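Local coordinates for putative alpha-L-fucosidase (Bacteroides thetaiotaomicron VPI-5482, PDB 3GZA), which probably hydrolyses alpha-L-fucosidic bonds as a member of glycoside hydrolase family 29, at residues A24-D29 with L315-D320. Sequence-based numbering, arbitrary orientation.
With EDO (1,2-ethanediol), chain D.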
ATOM      1  N   ALA A  24      -2.340  24.350 -17.613  1.00 25.66           N
ATOM      2  CA  ALA A  24      -2.364  22.966 -18.038  1.00 24.74           C
ATOM      3  C   ALA A  24      -2.445  22.025 -16.849  1.00 24.90           C
ATOM      4  O   ALA A  24      -1.889  22.298 -15.775  1.00 26.25           O
ATOM      5  CB  ALA A  24      -1.097  22.628 -18.846  1.00 26.48           C
ATOM      6  N   VAL A  25      -3.124  20.906 -17.042  1.00 25.15           N
ATOM      7  CA  VAL A  25      -3.137  19.807 -16.060  1.00 25.54           C
ATOM      8  C   VAL A  25      -2.531  18.564 -16.808  1.00 26.33           C
ATOM      9  O   VAL A  25      -2.862  18.247 -17.959  1.00 25.58           O
ATOM     10  CB  VAL A  25      -4.518  19.506 -15.439  1.00 26.26           C
ATOM     11  CG1 VAL A  25      -5.524  19.061 -16.513  1.00 25.17           C
ATOM     12  CG2 VAL A  25      -4.364  18.474 -14.290  1.00 26.63           C
ATOM     13  N   PHE A  26      -1.605  17.882 -16.142  1.00 26.42           N
ATOM     14  CA  PHE A  26      -0.931  16.713 -16.633  1.00 24.47           C
ATOM     15  C   PHE A  26      -1.399  15.515 -15.824  1.00 25.30           C
ATOM     16  O   PHE A  26      -1.165  15.500 -14.610  1.00 25.29           O
ATOM     17  CB  PHE A  26       0.603  16.840 -16.479  1.00 24.95           C
ATOM     18  CG  PHE A  26       1.223  17.954 -17.286  1.00 23.98           C
ATOM     19  CD1 PHE A  26       1.204  19.266 -16.802  1.00 24.56           C
ATOM     20  CD2 PHE A  26       1.734  17.710 -18.536  1.00 25.06           C
ATOM     21  CE1 PHE A  26       1.767  20.291 -17.592  1.00 25.18           C
ATOM     22  CE2 PHE A  26       2.307  18.707 -19.260  1.00 25.37           C
ATOM     23  CZ  PHE A  26       2.308  20.014 -18.784  1.00 25.77           C
ATOM     24  N   HIS A  27      -2.120  14.596 -16.463  1.00 24.99           N
ATOM     25  CA  HIS A  27      -2.562  13.355 -15.849  1.00 25.98           C
ATOM     26  C   HIS A  27      -1.540  12.251 -16.115  1.00 26.30           C
ATOM     27  O   HIS A  27      -1.123  12.048 -17.257  1.00 25.72           O
ATOM     28  CB  HIS A  27      -3.931  12.926 -16.378  1.00 25.26           C
ATOM     29  CG  HIS A  27      -5.074  13.747 -15.867  1.00 27.78           C
ATOM     30  ND1 HIS A  27      -5.353  15.030 -16.306  1.00 26.05           N
ATOM     31  CD2 HIS A  27      -6.011  13.454 -14.949  1.00 26.90           C
ATOM     32  CE1 HIS A  27      -6.422  15.480 -15.665  1.00 28.65           C
ATOM     33  NE2 HIS A  27      -6.845  14.538 -14.839  1.00 27.36           N
ATOM     34  N   TYR A  28      -1.122  11.539 -15.063  1.00 25.71           N
ATOM     35  CA  TYR A  28      -0.152  10.477 -15.179  1.00 25.20           C
ATOM     36  C   TYR A  28      -0.407   9.511 -14.025  1.00 26.67           C
ATOM     37  O   TYR A  28      -0.556   9.957 -12.883  1.00 26.17           O
ATOM     38  CB  TYR A  28       1.239  11.097 -15.122  1.00 25.51           C
ATOM     39  CG  TYR A  28       2.357  10.419 -15.881  1.00 27.20           C
ATOM     40  CD1 TYR A  28       2.168  10.089 -17.199  1.00 26.19           C
ATOM     41  CD2 TYR A  28       3.584  10.214 -15.297  1.00 26.16           C
ATOM     42  CE1 TYR A  28       3.197   9.555 -17.940  1.00 25.54           C
ATOM     43  CE2 TYR A  28       4.615   9.664 -16.015  1.00 25.80           C
ATOM     44  CZ  TYR A  28       4.420   9.389 -17.332  1.00 27.33           C
ATOM     45  OH  TYR A  28       5.438   8.896 -18.108  1.00 26.82           O
ATOM     46  N   ASP A  29      -0.547   8.249 -14.329  1.00 25.02           N
ATOM     47  CA  ASP A  29      -0.765   7.210 -13.343  1.00 25.33           C
ATOM     48  C   ASP A  29      -0.314   5.903 -13.968  1.00 26.15           C
ATOM     49  O   ASP A  29       0.080   5.863 -15.135  1.00 26.72           O
ATOM     50  CB  ASP A  29      -2.245   7.228 -12.892  1.00 25.75           C
ATOM     51  CG  ASP A  29      -2.509   6.533 -11.548  1.00 26.20           C
ATOM     52  OD1 ASP A  29      -1.666   5.687 -11.084  1.00 25.02           O
ATOM     53  OD2 ASP A  29      -3.594   6.828 -10.974  1.00 26.38           O
ATOM     54  N   LEU A 315      -5.966  23.213 -20.070  1.00 24.76           N
ATOM     55  CA  LEU A 315      -5.787  22.171 -21.039  1.00 24.50           C
ATOM     56  C   LEU A 315      -5.247  20.888 -20.420  1.00 26.05           C
ATOM     57  O   LEU A 315      -4.249  20.934 -19.685  1.00 25.87           O
ATOM     58  CB  LEU A 315      -4.799  22.645 -22.125  1.00 24.82           C
ATOM     59  CG  LEU A 315      -5.152  23.873 -22.976  1.00 25.73           C
ATOM     60  CD1 LEU A 315      -3.950  24.275 -23.841  1.00 27.31           C
ATOM     61  CD2 LEU A 315      -6.396  23.608 -23.836  1.00 27.68           C
ATOM     62  N   GLY A 316      -5.846  19.753 -20.764  1.00 25.28           N
ATOM     63  CA  GLY A 316      -5.361  18.449 -20.292  1.00 24.37           C
ATOM     64  C   GLY A 316      -4.346  17.853 -21.225  1.00 22.98           C
ATOM     65  O   GLY A 316      -4.642  17.466 -22.402  1.00 25.24           O
ATOM     66  N   LEU A 317      -3.135  17.784 -20.702  1.00 23.61           N
ATOM     67  CA  LEU A 317      -2.006  17.272 -21.463  1.00 23.04           C
ATOM     68  C   LEU A 317      -1.600  15.892 -20.947  1.00 25.06           C
ATOM     69  O   LEU A 317      -1.763  15.559 -19.778  1.00 26.17           O
ATOM     70  CB  LEU A 317      -0.850  18.259 -21.381  1.00 23.93           C
ATOM     71  CG  LEU A 317      -1.180  19.689 -21.817  1.00 26.15           C
ATOM     72  CD1 LEU A 317       0.087  20.563 -21.832  1.00 26.93           C
ATOM     73  CD2 LEU A 317      -1.990  19.744 -23.167  1.00 25.21           C
ATOM     74  N   THR A 318      -0.976  15.126 -21.838  1.00 24.95           N
ATOM     75  CA  THR A 318      -0.769  13.670 -21.591  1.00 24.66           C
ATOM     76  C   THR A 318       0.653  13.182 -21.829  1.00 24.39           C
ATOM     77  O   THR A 318       1.000  12.759 -22.979  1.00 25.99           O
ATOM     78  CB  THR A 318      -1.722  12.855 -22.465  1.00 25.00           C
ATOM     79  OG1 THR A 318      -1.479  13.071 -23.860  1.00 25.17           O
ATOM     80  CG2 THR A 318      -3.167  13.222 -22.190  1.00 27.01           C
ATOM     81  N   PRO A 319       1.467  13.170 -20.767  1.00 25.05           N
ATOM     82  CA  PRO A 319       2.826  12.584 -20.969  1.00 24.75           C
ATOM     83  C   PRO A 319       2.675  11.102 -21.294  1.00 26.45           C
ATOM     84  O   PRO A 319       1.790  10.420 -20.808  1.00 25.25           O
ATOM     85  CB  PRO A 319       3.499  12.807 -19.638  1.00 26.22           C
ATOM     86  CG  PRO A 319       2.708  13.931 -18.992  1.00 26.77           C
ATOM     87  CD  PRO A 319       1.326  13.740 -19.428  1.00 26.96           C
ATOM     88  N   ASP A 320       3.573  10.643 -22.133  1.00 25.07           N
ATOM     89  CA  ASP A 320       3.544   9.279 -22.681  1.00 26.16           C
ATOM     90  C   ASP A 320       4.379   8.300 -21.860  1.00 25.05           C
ATOM     91  O   ASP A 320       4.968   8.665 -20.845  1.00 24.90           O
ATOM     92  CB  ASP A 320       3.900   9.335 -24.179  1.00 26.22           C
ATOM     93  CG  ASP A 320       5.388   9.595 -24.487  1.00 25.87           C
ATOM     94  OD1 ASP A 320       6.257   9.449 -23.590  1.00 25.59           O
ATOM     95  OD2 ASP A 320       5.668  10.034 -25.620  1.00 27.48           O
TER
HETATM   96  C1  EDO D 463      -9.986  15.237 -15.165  1.00 25.66           C
HETATM   97  O1  EDO D 463      -9.404  14.805 -13.930  1.00 18.41           O
HETATM   98  C2  EDO D 463     -10.213  16.705 -14.993  1.00 25.04           C
HETATM   99  O2  EDO D 463     -11.300  16.871 -14.104  1.00 26.73           O
HETATM  100  O   HOH W   1      -4.537  15.647 -18.848  1.00 11.23           O
HETATM  101  O   HOH W   2      -0.762  10.701 -19.666  1.00 12.51           O
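The Tyr28 ring turns its edge to the backbone of 319-320: Pro319 O and Asp320 O both lie near the ring plane, and the phenol OH donates to Asp320 O at 2.8 Å. Pro319 CB packs against Tyr28 CE1 at 3.7 Å. The edge of the Phe26 ring meets the same proline, whose CG lies near the ring plane, 3.9 Å from Phe26 CD2, with the two side chains crossing at about a right angle. Phe26 CG stands anti to the carbonyl carbon (chi1 -64°), as does Leu317 CG, and these side chains run alongside each other in one direction; Leu317 CD1 approaches Phe26 CZ obliquely at 3.8 Å and also touches Ala24 CB. Helix 61-69 borders this apolar side through Ala68 and Trp64.

On the other side of the sheet, Val25 packs by CG1 against Gly316 CA, while the His27 ring is hydrogen-bonded at both nitrogens. ND1 pairs with a water that in turn lies 2.9 Å from Leu317 O; NE2 pairs at 2.7 Å with O1 of an ethanediol, probably a crystallisation component, and O1 lies near the ring plane. The rings of Tyr128, His82, Trp283 and Phe284 gather around this imidazole.

Between the strands, Val25 N donates to Leu315 O and Leu317 N to Val25 O, both bonds nearly straight; His27 N to Leu317 O is weak at 3.5 Å. Past Leu317 the two backbones move apart, and a second water bridges them by donating to both His27 O and Pro319 O.

Strands 22-26 and 312-317 are thus parallel neighbours, the first and last of the main barrel strands in chain order, and their pairing closes the TIM barrel expected of this family. His27 and Tyr28 follow the C-terminal end of their strand, where TIM-barrel enzymes carry their active sites.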